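Local coordinates for protein Nrps/pks (PDB 4OPE) that probably catalyses decarboxylative chain-extending condensation as a ketosynthase domain of the AT-less type I polyketide synthase that makes oxazolomycin, at residues 298-302 / 303-307; 315-318 / 319-323; 343-346 / 347-351; 350-353 / 354-357. All coordinates share one frame; numbering follows the deposited sequence.

All four contacts are local turns of the C-terminal half of the thiolase-type ketosynthase fold. Contacts 3 and 4 share G350 and H351, their centres lie 9 Å apart, and they meet where K346 NZ packs on A356 CB at 3.9 Å. By family resemblance H351 and H311 are probably the active-site histidines beside the nucleophile C176, which H351 touches. Contact 2, its centre 15 Å from that of contact 3, does not touch it, yet both reach H311: E322 accepts from its N and K346 donates to its O. Contacts 1 and 2 lie farther out, their centres 24 and 26 Å from the chain centre; contact 1 meets contact 3 through Y307 OH, 3.4 Å from G343 CA.

Contact 1: 298-302 / 303-307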
loop_
_atom_site.group_PDB
_atom_site.type_symbol
_atom_site.label_atom_id
_atom_site.label_comp_id
_atom_site.label_asym_id
_atom_site.label_seq_id
_atom_site.Cartn_x
_atom_site.Cartn_y
_atom_site.Cartn_z
ATOM N N ALA A 298 23.120 -2.915 6.911
ATOM C CA ALA A 298 23.866 -3.695 5.955
ATOM C C ALA A 298 25.231 -4.138 6.478
ATOM O O ALA A 298 25.866 -5.040 5.909
ATOM C CB ALA A 298 24.081 -2.857 4.709
ATOM N N GLY A 299 25.724 -3.467 7.514
ATOM C CA GLY A 299 27.091 -3.677 7.941
ATOM C C GLY A 299 28.129 -3.172 6.959
ATOM O O GLY A 299 29.214 -3.718 6.859
ATOM N N LEU A 300 27.823 -2.077 6.292
ATOM C CA LEU A 300 28.617 -1.624 5.180
ATOM C C LEU A 300 29.116 -0.224 5.428
ATOM O O LEU A 300 28.406 0.621 5.931
ATOM C CB LEU A 300 27.754 -1.639 3.925
ATOM C CG LEU A 300 28.366 -1.231 2.592
ATOM C CD1 LEU A 300 29.271 -2.329 2.088
ATOM C CD2 LEU A 300 27.291 -1.005 1.561
ATOM N N ALA A 301 30.359 0.009 5.050
ATOM C CA ALA A 301 30.970 1.308 5.133
ATOM C C ALA A 301 30.937 1.880 3.765
ATOM O O ALA A 301 31.045 1.141 2.781
ATOM C CB ALA A 301 32.416 1.166 5.564
ATOM N N PRO A 302 30.816 3.200 3.673
ATOM C CA PRO A 302 30.890 3.862 2.393
ATOM C C PRO A 302 32.093 3.435 1.574
ATOM O O PRO A 302 32.040 3.403 0.370
ATOM C CB PRO A 302 30.982 5.330 2.784
ATOM C CG PRO A 302 30.183 5.431 4.022
ATOM C CD PRO A 302 30.242 4.084 4.700
ATOM N N ALA A 303 33.190 3.113 2.221
ATOM C CA ALA A 303 34.394 2.734 1.478
ATOM C C ALA A 303 34.200 1.438 0.657
ATOM O O ALA A 303 34.882 1.193 -0.343
ATOM C CB ALA A 303 35.558 2.583 2.453
ATOM N N ASP A 304 33.264 0.614 1.108
ATOM C CA ASP A 304 32.972 -0.654 0.466
ATOM C C ASP A 304 31.883 -0.550 -0.576
ATOM O O ASP A 304 31.543 -1.545 -1.151
ATOM C CB ASP A 304 32.506 -1.689 1.507
ATOM C CG ASP A 304 33.493 -1.884 2.657
ATOM O OD1 ASP A 304 34.722 -1.775 2.429
ATOM O OD2 ASP A 304 33.000 -2.164 3.784
ATOM N N LEU A 305 31.307 0.619 -0.798
ATOM C CA LEU A 305 30.190 0.737 -1.702
ATOM C C LEU A 305 30.657 0.876 -3.129
ATOM O O LEU A 305 31.412 1.758 -3.428
ATOM C CB LEU A 305 29.422 1.958 -1.316
ATOM C CG LEU A 305 28.081 2.182 -1.956
ATOM C CD1 LEU A 305 27.178 0.980 -1.752
ATOM C CD2 LEU A 305 27.495 3.388 -1.268
ATOM N N GLY A 306 30.218 -0.005 -4.013
ATOM C CA GLY A 306 30.677 0.010 -5.415
ATOM C C GLY A 306 29.971 0.916 -6.400
ATOM O O GLY A 306 30.546 1.298 -7.410
ATOM N N TYR A 307 28.721 1.264 -6.128
ATOM C CA TYR A 307 27.907 2.043 -7.066
ATOM C C TYR A 307 26.688 2.544 -6.358
ATOM O O TYR A 307 26.162 1.877 -5.489
ATOM C CB TYR A 307 27.472 1.204 -8.279
ATOM C CG TYR A 307 26.658 1.955 -9.283
ATOM C CD1 TYR A 307 27.252 2.762 -10.224
ATOM C CD2 TYR A 307 25.308 1.842 -9.301
ATOM C CE1 TYR A 307 26.512 3.452 -11.153
ATOM C CE2 TYR A 307 24.544 2.555 -10.198
ATOM C CZ TYR A 307 25.153 3.354 -11.116
ATOM O OH TYR A 307 24.352 4.042 -11.996
#
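The amide N of D304 turns back to A301 O at 2.8 Å. One residue further on, L305 N donates to P302 O over 3.1 Å, and these bonds between residues three apart mark a 3-10 turn. P302 suits the start of this turn because its ring fixes a compact phi and the turn requires no N-H from it; the ring itself packs on F330, H333 and L335. The turn lies in the connection from helix 284-298 to strand 308-309, after a Schellman motif at G299, where the positive phi is easy for glycine. With CG opposite its backbone N (chi1 -179°), L300 extends over the turn. Its CD1 passes D304 CB while CD2 meets L305 CD1 at 3.9 Å, the two leucine side chains set roughly perpendicular. Both leucines serve as buried apolar filling, L300 also lying against I432 and L305 against A418. D304, on the exposed side, runs antiparallel alongside L300, and its OD2 comes alongside A301 CB at 3.8 Å. T416 OG1 bonds to both D304 O and G306 N, tying the turn to strand 416-422.

Contact 2: 315-318 / 319-323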
loop_
_atom_site.group_PDB
_atom_site.type_symbol
_atom_site.label_atom_id
_atom_site.label_comp_id
_atom_site.label_asym_id
_atom_site.label_seq_id
_atom_site.Cartn_x
_atom_site.Cartn_y
_atom_site.Cartn_z
ATOM N N THR A 315 15.995 17.763 -11.461
ATOM C CA THR A 315 15.495 19.069 -11.053
ATOM C C THR A 315 16.613 19.856 -10.417
ATOM O O THR A 315 17.566 19.282 -9.919
ATOM C CB THR A 315 14.350 18.976 -10.033
ATOM O OG1 THR A 315 14.829 18.444 -8.789
ATOM C CG2 THR A 315 13.319 18.124 -10.551
ATOM N N SER A 316 16.485 21.173 -10.440
ATOM C CA SER A 316 17.484 22.065 -9.895
ATOM C C SER A 316 17.409 22.062 -8.357
ATOM O O SER A 316 18.403 22.252 -7.678
ATOM C CB SER A 316 17.293 23.459 -10.479
ATOM O OG SER A 316 15.995 24.037 -10.197
ATOM N N LEU A 317 16.231 21.834 -7.790
ATOM C CA LEU A 317 16.154 21.746 -6.341
ATOM C C LEU A 317 16.667 20.382 -5.909
ATOM O O LEU A 317 17.505 20.273 -5.012
ATOM C CB LEU A 317 14.727 21.926 -5.874
ATOM C CG LEU A 317 14.402 21.649 -4.392
ATOM C CD1 LEU A 317 15.155 22.582 -3.457
ATOM C CD2 LEU A 317 12.907 21.771 -4.127
ATOM N N GLY A 318 16.159 19.336 -6.564
ATOM C CA GLY A 318 16.296 18.008 -6.031
ATOM C C GLY A 318 17.674 17.393 -6.128
ATOM O O GLY A 318 18.055 16.639 -5.223
ATOM N N ASP A 319 18.398 17.658 -7.235
ATOM C CA ASP A 319 19.660 16.998 -7.476
ATOM C C ASP A 319 20.711 17.416 -6.457
ATOM O O ASP A 319 21.350 16.577 -5.880
ATOM C CB ASP A 319 20.117 17.208 -8.917
ATOM C CG ASP A 319 19.434 16.240 -9.929
ATOM O OD1 ASP A 319 18.553 15.399 -9.544
ATOM O OD2 ASP A 319 19.788 16.321 -11.127
ATOM N N PRO A 320 20.873 18.720 -6.194
ATOM C CA PRO A 320 21.777 19.147 -5.115
ATOM C C PRO A 320 21.361 18.647 -3.750
ATOM O O PRO A 320 22.209 18.450 -2.879
ATOM C CB PRO A 320 21.650 20.678 -5.115
ATOM C CG PRO A 320 21.181 21.019 -6.477
ATOM C CD PRO A 320 20.309 19.873 -6.914
ATOM N N VAL A 321 20.059 18.524 -3.537
ATOM C CA VAL A 321 19.577 18.001 -2.272
ATOM C C VAL A 321 19.985 16.545 -2.100
ATOM O O VAL A 321 20.360 16.145 -1.011
ATOM C CB VAL A 321 18.052 18.174 -2.145
ATOM C CG1 VAL A 321 17.452 17.318 -1.033
ATOM C CG2 VAL A 321 17.748 19.648 -1.912
ATOM N N GLU A 322 19.926 15.762 -3.168
ATOM C CA GLU A 322 20.317 14.360 -3.088
ATOM C C GLU A 322 21.792 14.237 -2.714
ATOM O O GLU A 322 22.182 13.424 -1.871
ATOM C CB GLU A 322 20.036 13.639 -4.390
ATOM C CG GLU A 322 20.348 12.154 -4.332
ATOM C CD GLU A 322 19.691 11.301 -5.440
ATOM O OE1 GLU A 322 19.174 11.857 -6.449
ATOM O OE2 GLU A 322 19.690 10.037 -5.282
ATOM N N ILE A 323 22.611 15.084 -3.298
ATOM C CA ILE A 323 24.009 15.031 -2.962
ATOM C C ILE A 323 24.268 15.438 -1.504
ATOM O O ILE A 323 25.081 14.836 -0.798
ATOM C CB ILE A 323 24.855 15.860 -3.932
ATOM C CG1 ILE A 323 24.644 15.395 -5.366
ATOM C CG2 ILE A 323 26.311 15.692 -3.593
ATOM C CD1 ILE A 323 24.951 13.922 -5.598
#
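G318 and D319 both reach back to T315 at the start of helix 318-329: D319 N donates to T315 O over 3.2 Å, and G318 N to T315 OG1 at 2.7 Å in a capping bond. Glycine suits position 318 because a CB there would run into that hydroxyl. The D319 side chain, with CG placed beside its own backbone N (chi1 -81°), folds back along T315, and its CG lies 3.6 Å from T315 O. OD1 accepts from G314 N and OD2 from F230 N, both outside the turn. Losing the carboxylate to an alanine is likely to leave G314 N and F230 N without their acceptors and let the preceding loop shift. V321 faces the turn: its CG2 packs on L317 CD1 at 4.2 Å, and a weak bond runs from V321 N to L317 O. P320, which has no N-H to give, sets its CD against S316 O. E322 N donates to G318 O at 2.9 Å, while its carboxylate accepts from the amides of H311 and G312. Two buried carboxylates thus take up backbone N-H groups, tying the helix start to the loops that carry F230 and H311.

Contact 3: 343-346 / 347-351; sequences GSVK and SGIGH
K346 lays its aliphatic chain alongside H351, and its CE rests over one face of the imidazole ring, 3.6 Å from the centroid and offset toward ND1. The ring is met by a CH-pi contact, since CE lies only 23° off the ring normal. The two side chains point the same way; further back, K346 CG passes G350 O at 3.6 Å. A bend at chi4 (89°) then turns NZ off the ring's line to donate to H311 O. A lysine suits the place because its methylenes can cover a ring while its end reaches a carbonyl. Cut back to an alanine, the side chain would no longer cover this face of H351, and H311 O would probably lose its lysine donor. The sequence is the KSGIGH form of the lysine- and histidine-bearing motif of ketosynthases, in which a short helix, 346-349, follows strand 340-343; H351 is probably the active-site histidine and touches C176. At the helix start, S344 OG caps K346 N, while S344 O is gripped twice, by S347 N at 3.0 Å and by S347 OG at 2.8 Å. The hydroxyl comes almost end-on to the carbonyl (170°), the amide from above its plane. V345 O likewise takes two donors, G348 N at 3.1 Å and I349 N at 3.3 Å. The chain leaves the helix at G350, whose N bonds to K346 O over 2.8 Å and whose backbone angles would push a CB into the carbonyl O of I349, which suits glycine.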
loop_
_atom_site.group_PDB
_atom_site.type_symbol
_atom_site.label_atom_id
_atom_site.label_comp_id
_atom_site.label_asym_id
_atom_site.label_seq_id
_atom_site.Cartn_x
_atom_site.Cartn_y
_atom_site.Cartn_z
ATOM N N GLY A 343 24.982 7.307 -10.840
ATOM C CA GLY A 343 24.231 7.413 -12.090
ATOM C C GLY A 343 22.759 7.218 -11.827
ATOM O O GLY A 343 22.354 6.927 -10.707
ATOM N N SER A 344 21.942 7.398 -12.865
ATOM C CA SER A 344 20.514 7.201 -12.747
ATOM C C SER A 344 19.912 6.704 -14.022
ATOM O O SER A 344 20.007 7.369 -15.060
ATOM C CB SER A 344 19.793 8.482 -12.365
ATOM O OG SER A 344 18.368 8.263 -12.221
ATOM N N VAL A 345 19.196 5.587 -13.914
ATOM C CA VAL A 345 18.388 5.067 -14.990
ATOM C C VAL A 345 17.395 6.058 -15.601
ATOM O O VAL A 345 17.027 5.940 -16.760
ATOM C CB VAL A 345 17.637 3.801 -14.515
ATOM C CG1 VAL A 345 16.478 4.146 -13.592
ATOM C CG2 VAL A 345 17.175 2.944 -15.710
ATOM N N LYS A 346 16.962 7.038 -14.838
ATOM C CA LYS A 346 16.013 8.002 -15.335
ATOM C C LYS A 346 16.608 8.814 -16.507
ATOM O O LYS A 346 15.877 9.348 -17.355
ATOM C CB LYS A 346 15.605 8.945 -14.217
ATOM C CG LYS A 346 14.966 8.293 -13.027
ATOM C CD LYS A 346 14.403 9.285 -11.997
ATOM C CE LYS A 346 13.335 8.623 -11.132
ATOM N NZ LYS A 346 13.956 7.980 -9.939
ATOM N N SER A 347 17.926 8.932 -16.569
ATOM C CA SER A 347 18.523 9.768 -17.610
ATOM C C SER A 347 18.315 9.148 -18.985
ATOM O O SER A 347 18.290 9.845 -20.007
ATOM C CB SER A 347 19.986 9.981 -17.325
ATOM O OG SER A 347 20.709 8.750 -17.387
ATOM N N GLY A 348 18.072 7.854 -19.020
ATOM C CA GLY A 348 17.789 7.169 -20.261
ATOM C C GLY A 348 16.340 6.916 -20.613
ATOM O O GLY A 348 15.927 7.124 -21.764
ATOM N N ILE A 349 15.553 6.461 -19.640
ATOM C CA ILE A 349 14.131 6.182 -19.887
ATOM C C ILE A 349 13.172 7.193 -19.310
ATOM O O ILE A 349 12.006 7.144 -19.617
ATOM C CB ILE A 349 13.708 4.824 -19.281
ATOM C CG1 ILE A 349 13.914 4.798 -17.776
ATOM C CG2 ILE A 349 14.541 3.710 -19.868
ATOM C CD1 ILE A 349 13.210 3.656 -17.125
ATOM N N GLY A 350 13.623 8.039 -18.400
ATOM C CA GLY A 350 12.713 8.955 -17.723
ATOM C C GLY A 350 12.332 8.500 -16.336
ATOM O O GLY A 350 12.810 7.509 -15.864
ATOM N N HIS A 351 11.461 9.243 -15.696
ATOM C CA HIS A 351 11.049 8.984 -14.362
ATOM C C HIS A 351 9.826 8.083 -14.404
ATOM O O HIS A 351 8.724 8.563 -14.641
ATOM C CB HIS A 351 10.665 10.312 -13.749
ATOM C CG HIS A 351 10.322 10.256 -12.300
ATOM N ND1 HIS A 351 10.085 9.081 -11.638
ATOM C CD2 HIS A 351 10.191 11.237 -11.374
ATOM C CE1 HIS A 351 9.791 9.333 -10.371
ATOM N NE2 HIS A 351 9.848 10.633 -10.183
#

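Contact 4: 350-353 / 354-357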
loop_
_atom_site.group_PDB
_atom_site.type_symbol
_atom_site.label_atom_id
_atom_site.label_comp_id
_atom_site.label_asym_id
_atom_site.label_seq_id
_atom_site.Cartn_x
_atom_site.Cartn_y
_atom_site.Cartn_z
ATOM N N GLY A 350 13.623 8.039 -18.400
ATOM C CA GLY A 350 12.713 8.955 -17.723
ATOM C C GLY A 350 12.332 8.500 -16.336
ATOM O O GLY A 350 12.810 7.509 -15.864
ATOM N N HIS A 351 11.461 9.243 -15.696
ATOM C CA HIS A 351 11.049 8.984 -14.362
ATOM C C HIS A 351 9.826 8.083 -14.404
ATOM O O HIS A 351 8.724 8.563 -14.641
ATOM C CB HIS A 351 10.665 10.312 -13.749
ATOM C CG HIS A 351 10.322 10.256 -12.300
ATOM N ND1 HIS A 351 10.085 9.081 -11.638
ATOM C CD2 HIS A 351 10.191 11.237 -11.374
ATOM C CE1 HIS A 351 9.791 9.333 -10.371
ATOM N NE2 HIS A 351 9.848 10.633 -10.183
ATOM N N ALA A 352 10.006 6.779 -14.141
ATOM C CA ALA A 352 8.927 5.817 -14.220
ATOM C C ALA A 352 7.997 5.795 -13.007
ATOM O O ALA A 352 7.232 4.839 -12.829
ATOM C CB ALA A 352 9.470 4.432 -14.451
ATOM N N GLU A 353 8.056 6.815 -12.184
ATOM C CA GLU A 353 7.038 7.061 -11.183
ATOM C C GLU A 353 6.930 5.883 -10.268
ATOM O O GLU A 353 7.913 5.560 -9.655
ATOM C CB GLU A 353 5.748 7.509 -11.861
ATOM C CG GLU A 353 6.009 8.906 -12.398
ATOM C CD GLU A 353 5.029 9.444 -13.419
ATOM O OE1 GLU A 353 4.957 10.685 -13.480
ATOM O OE2 GLU A 353 4.362 8.691 -14.139
ATOM N N SER A 354 5.816 5.186 -10.188
ATOM C CA SER A 354 5.758 4.076 -9.235
ATOM C C SER A 354 6.690 2.891 -9.564
ATOM O O SER A 354 6.977 2.049 -8.715
ATOM C CB SER A 354 4.314 3.585 -9.025
ATOM O OG SER A 354 3.559 3.531 -10.239
ATOM N N ALA A 355 7.148 2.822 -10.798
ATOM C CA ALA A 355 8.042 1.775 -11.252
ATOM C C ALA A 355 9.493 2.212 -11.282
ATOM O O ALA A 355 10.347 1.438 -11.642
ATOM C CB ALA A 355 7.615 1.324 -12.650
ATOM N N ALA A 356 9.767 3.448 -10.904
ATOM C CA ALA A 356 11.127 4.012 -10.863
ATOM C C ALA A 356 12.138 3.152 -10.112
ATOM O O ALA A 356 13.230 2.885 -10.604
ATOM C CB ALA A 356 11.090 5.381 -10.236
ATOM N N GLY A 357 11.753 2.721 -8.929
ATOM C CA GLY A 357 12.591 1.851 -8.119
ATOM C C GLY A 357 12.864 0.524 -8.776
ATOM O O GLY A 357 13.990 0.052 -8.666
#
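E353 and A356 close the turn that leads into helix 356-370, A356 N donating to E353 O over 3.1 Å. The glutamate side chain starts at CB, next to the peptide to S354. With CG opposite the carbonyl carbon and next to the backbone N (chi1 -70°), the chain heads back over H351, and CG stands 4.1 Å above one face of the imidazole, displaced toward its rim. Beyond CG the chain is extended, carrying the carboxylate past M128, Y129 and P239 until OE2 meets K211 NZ in a salt bridge and N204 ND2 in a hydrogen bond. Within the turn, A355 N donates to A352 O at 2.9 Å, and the methyls A352 CB and A355 CB touch at 4.0 Å. A356 CB lies 3.2 Å from E353 O and approaches H351 ND1 obliquely at 4.1 Å, a small residue suited to a place beside the imidazole. S354 makes its own link to the fold: its OG bonds to V203 O and its backbone O accepts from S179 OG. The turn follows the glycine-histidine pair of the ketosynthase motif, and E353 CG covers part of the probable catalytic histidine. The buried carboxylate, paired with a lysine and an asparagine, is likely to be held as an anion, joining this turn to helix 210-217 by a salt bridge and to the end of strand 197-204 by a hydrogen bond.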